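DUF1436 domain-containing protein (Neisseria meningitidis, PDB 2GKP) is of unknown function but belongs to the CdiI family and so probably neutralises a toxin of contact-dependent growth inhibition. Local coordinates at residues Ile125-His130 / Ala141-Leu146. Numbering follows the deposited sequence.
Sequences ISPSRH and ADDVIL. With EDO (1,2-ethanediol), chain C.
The hydroxyl of S126 sits over one face of the D143 carboxylate, while CD of P127 lies close to the carboxylate plane, beyond OD1. D143 CG is anti to its carbonyl carbon, beside the backbone N (chi1 -65°). OD1 is the carboxylate atom nearest S126, 3.0 Å from OG in a weak hydrogen bond that is not settled, since the same proton has another acceptor within reach. The P127 ring presents CG and CD to D142: CG packs 3.6 Å from D142 CB, and D142 O, itself bound by R165, lies 3.5 Å from CD. A 1,2-ethanediol, probably from the crystallisation liquor, donates from O1 to P127 O at 3.0 Å.

Beside these contacts the strands pair antiparallel at I125 and V144, a hydrogen-bonded pair. V144 N donates to I125 O over 2.8 Å at a nearly straight 167°; I125 N returns a more bent bond to V144 O. Their side chains share one face of the sheet, which helix 152-164 covers through L159, L161 and A162, and I125 CD1 meets L146 CD1 obliquely at 4.0 Å.

P127, lacking an N-H, cannot extend the pairing to D142 O. Because the hydroxyl bond is weak and has a rival, the register probably rests on the two backbone bonds and the apolar face.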
ATOM      1  N   ILE A 125      -5.878   5.075   7.904  1.00 12.18           N
ATOM      2  CA  ILE A 125      -5.924   4.986   6.437  1.00 12.69           C
ATOM      3  C   ILE A 125      -5.737   6.407   5.905  1.00 13.14           C
ATOM      4  O   ILE A 125      -6.595   7.255   6.104  1.00 13.55           O
ATOM      5  CB  ILE A 125      -7.243   4.351   5.940  1.00 12.52           C
ATOM      6  CG1 ILE A 125      -7.527   2.995   6.651  1.00 13.87           C
ATOM      7  CG2 ILE A 125      -7.233   4.198   4.443  1.00 12.87           C
ATOM      8  CD1 ILE A 125      -8.978   2.430   6.413  1.00 15.36           C
ATOM      9  N   SER A 126      -4.599   6.658   5.269  1.00 12.88           N
ATOM     10  CA  SER A 126      -4.173   8.034   4.988  1.00 13.27           C
ATOM     11  C   SER A 126      -4.119   8.315   3.501  1.00 12.24           C
ATOM     12  O   SER A 126      -3.418   7.620   2.765  1.00 12.40           O
ATOM     13  CB  SER A 126      -2.769   8.272   5.524  1.00 14.06           C
ATOM     14  OG  SER A 126      -2.713   8.133   6.942  1.00 18.42           O
ATOM     15  N   PRO A 127      -4.828   9.356   3.065  1.00 11.49           N
ATOM     16  CA  PRO A 127      -4.767   9.788   1.667  1.00 11.49           C
ATOM     17  C   PRO A 127      -3.465  10.557   1.420  1.00 11.77           C
ATOM     18  O   PRO A 127      -2.664  10.741   2.340  1.00 13.60           O
ATOM     19  CB  PRO A 127      -5.987  10.707   1.549  1.00 11.94           C
ATOM     20  CG  PRO A 127      -6.088  11.298   2.936  1.00 12.21           C
ATOM     21  CD  PRO A 127      -5.728  10.197   3.875  1.00 13.27           C
ATOM     22  N   SER A 128      -3.262  11.039   0.212  1.00 10.17           N
ATOM     23  CA  SER A 128      -2.009  11.741  -0.118  1.00  9.94           C
ATOM     24  C   SER A 128      -2.241  12.671  -1.267  1.00  9.52           C
ATOM     25  O   SER A 128      -3.286  12.627  -1.918  1.00 10.29           O
ATOM     26  CB  SER A 128      -0.907  10.754  -0.505  1.00 11.39           C
ATOM     27  OG  SER A 128      -1.211  10.130  -1.740  1.00 11.12           O
ATOM     28  N   ARG A 129      -1.236  13.512  -1.499  1.00 10.53           N
ATOM     29  CA  ARG A 129      -1.126  14.332  -2.712  1.00  9.78           C
ATOM     30  C   ARG A 129      -0.075  13.720  -3.653  1.00  9.90           C
ATOM     31  O   ARG A 129       1.075  13.435  -3.253  1.00  9.87           O
ATOM     32  CB  ARG A 129      -0.701  15.786  -2.340  1.00 10.57           C
ATOM     33  CG  ARG A 129      -0.147  16.615  -3.514  1.00 10.41           C
ATOM     34  CD  ARG A 129      -1.181  16.970  -4.595  1.00  9.82           C
ATOM     35  NE  ARG A 129      -0.470  17.733  -5.601  1.00 11.52           N
ATOM     36  CZ  ARG A 129      -0.727  17.720  -6.909  1.00 10.75           C
ATOM     37  NH1 ARG A 129      -1.728  17.031  -7.405  1.00 12.41           N
ATOM     38  NH2 ARG A 129       0.054  18.404  -7.729  1.00 11.84           N
ATOM     39  N   HIS A 130      -0.461  13.551  -4.908  1.00 10.94           N
ATOM     40  CA  HIS A 130       0.441  13.076  -5.955  1.00 10.78           C
ATOM     41  C   HIS A 130       1.311  14.251  -6.394  1.00 11.04           C
ATOM     42  O   HIS A 130       1.097  14.891  -7.434  1.00 11.10           O
ATOM     43  CB  HIS A 130      -0.390  12.531  -7.106  1.00 10.25           C
ATOM     44  CG  HIS A 130       0.421  11.806  -8.121  1.00  9.62           C
ATOM     45  ND1 HIS A 130      -0.104  11.439  -9.338  1.00 11.69           N
ATOM     46  CD2 HIS A 130       1.690  11.325  -8.093  1.00 10.94           C
ATOM     47  CE1 HIS A 130       0.822  10.791 -10.029  1.00 11.55           C
ATOM     48  NE2 HIS A 130       1.920  10.714  -9.298  1.00 11.51           N
ATOM     49  N   ALA A 141      -4.998  16.397   7.769  1.00 17.78           N
ATOM     50  CA  ALA A 141      -6.204  16.099   8.564  1.00 17.15           C
ATOM     51  C   ALA A 141      -7.300  15.412   7.745  1.00 17.77           C
ATOM     52  O   ALA A 141      -8.480  15.692   7.928  1.00 19.61           O
ATOM     53  CB  ALA A 141      -6.705  17.403   9.228  1.00 18.06           C
ATOM     54  N   ASP A 142      -6.909  14.523   6.822  1.00 15.95           N
ATOM     55  CA  ASP A 142      -7.900  13.776   6.051  1.00 17.61           C
ATOM     56  C   ASP A 142      -7.912  12.259   6.268  1.00 16.90           C
ATOM     57  O   ASP A 142      -8.521  11.538   5.480  1.00 17.35           O
ATOM     58  CB  ASP A 142      -7.738  14.049   4.545  1.00 17.13           C
ATOM     59  CG  ASP A 142      -8.582  15.173   4.069  1.00 20.89           C
ATOM     60  OD1 ASP A 142      -9.717  15.307   4.566  1.00 23.00           O
ATOM     61  OD2 ASP A 142      -8.107  15.890   3.178  1.00 20.55           O
ATOM     62  N   ASP A 143      -7.305  11.767   7.344  1.00 16.32           N
ATOM     63  CA  ASP A 143      -7.237  10.310   7.540  1.00 17.05           C
ATOM     64  C   ASP A 143      -8.592   9.687   7.800  1.00 16.69           C
ATOM     65  O   ASP A 143      -9.480  10.318   8.379  1.00 17.47           O
ATOM     66  CB  ASP A 143      -6.297   9.962   8.712  1.00 17.26           C
ATOM     67  CG  ASP A 143      -4.856  10.322   8.461  1.00 19.87           C
ATOM     68  OD1 ASP A 143      -4.476  10.574   7.329  1.00 19.30           O
ATOM     69  OD2 ASP A 143      -4.077  10.318   9.437  1.00 24.14           O
ATOM     70  N   VAL A 144      -8.757   8.431   7.388  1.00 16.15           N
ATOM     71  CA  VAL A 144      -9.937   7.637   7.772  1.00 15.19           C
ATOM     72  C   VAL A 144      -9.471   6.657   8.855  1.00 15.48           C
ATOM     73  O   VAL A 144      -8.555   5.884   8.639  1.00 14.35           O
ATOM     74  CB  VAL A 144     -10.500   6.873   6.563  1.00 16.12           C
ATOM     75  CG1 VAL A 144     -11.581   5.950   6.960  1.00 14.55           C
ATOM     76  CG2 VAL A 144     -10.968   7.815   5.455  1.00 15.77           C
ATOM     77  N   ILE A 145     -10.074   6.733  10.043  1.00 15.57           N
ATOM     78  CA  ILE A 145      -9.622   5.952  11.196  1.00 16.77           C
ATOM     79  C   ILE A 145     -10.689   4.875  11.452  1.00 16.16           C
ATOM     80  O   ILE A 145     -11.852   5.198  11.755  1.00 18.31           O
ATOM     81  CB  ILE A 145      -9.455   6.868  12.473  1.00 17.48           C
ATOM     82  CG1 ILE A 145      -8.505   8.036  12.206  1.00 17.91           C
ATOM     83  CG2 ILE A 145      -9.021   6.043  13.697  1.00 18.16           C
ATOM     84  CD1 ILE A 145      -7.098   7.691  11.744  1.00 17.70           C
ATOM     85  N   LEU A 146     -10.295   3.600  11.322  1.00 15.69           N
ATOM     86  CA  LEU A 146     -11.161   2.461  11.606  1.00 15.51           C
ATOM     87  C   LEU A 146     -10.436   1.507  12.552  1.00 14.54           C
ATOM     88  O   LEU A 146      -9.440   1.865  13.178  1.00 15.35           O
ATOM     89  CB  LEU A 146     -11.563   1.746  10.316  1.00 15.77           C
ATOM     90  CG  LEU A 146     -12.417   2.590   9.354  1.00 16.30           C
ATOM     91  CD1 LEU A 146     -12.613   1.877   8.053  1.00 18.58           C
ATOM     92  CD2 LEU A 146     -13.757   2.928   9.951  1.00 19.81           C
TER
HETATM   93  C1  EDO C 402      -0.572   8.100   1.605  1.00 27.26           C
HETATM   94  O1  EDO C 402      -0.307   8.903   2.769  1.00 28.06           O
HETATM   95  C2  EDO C 402       0.673   8.104   0.711  1.00 30.63           C
HETATM   96  O2  EDO C 402       0.884   6.910  -0.051  1.00 29.37           O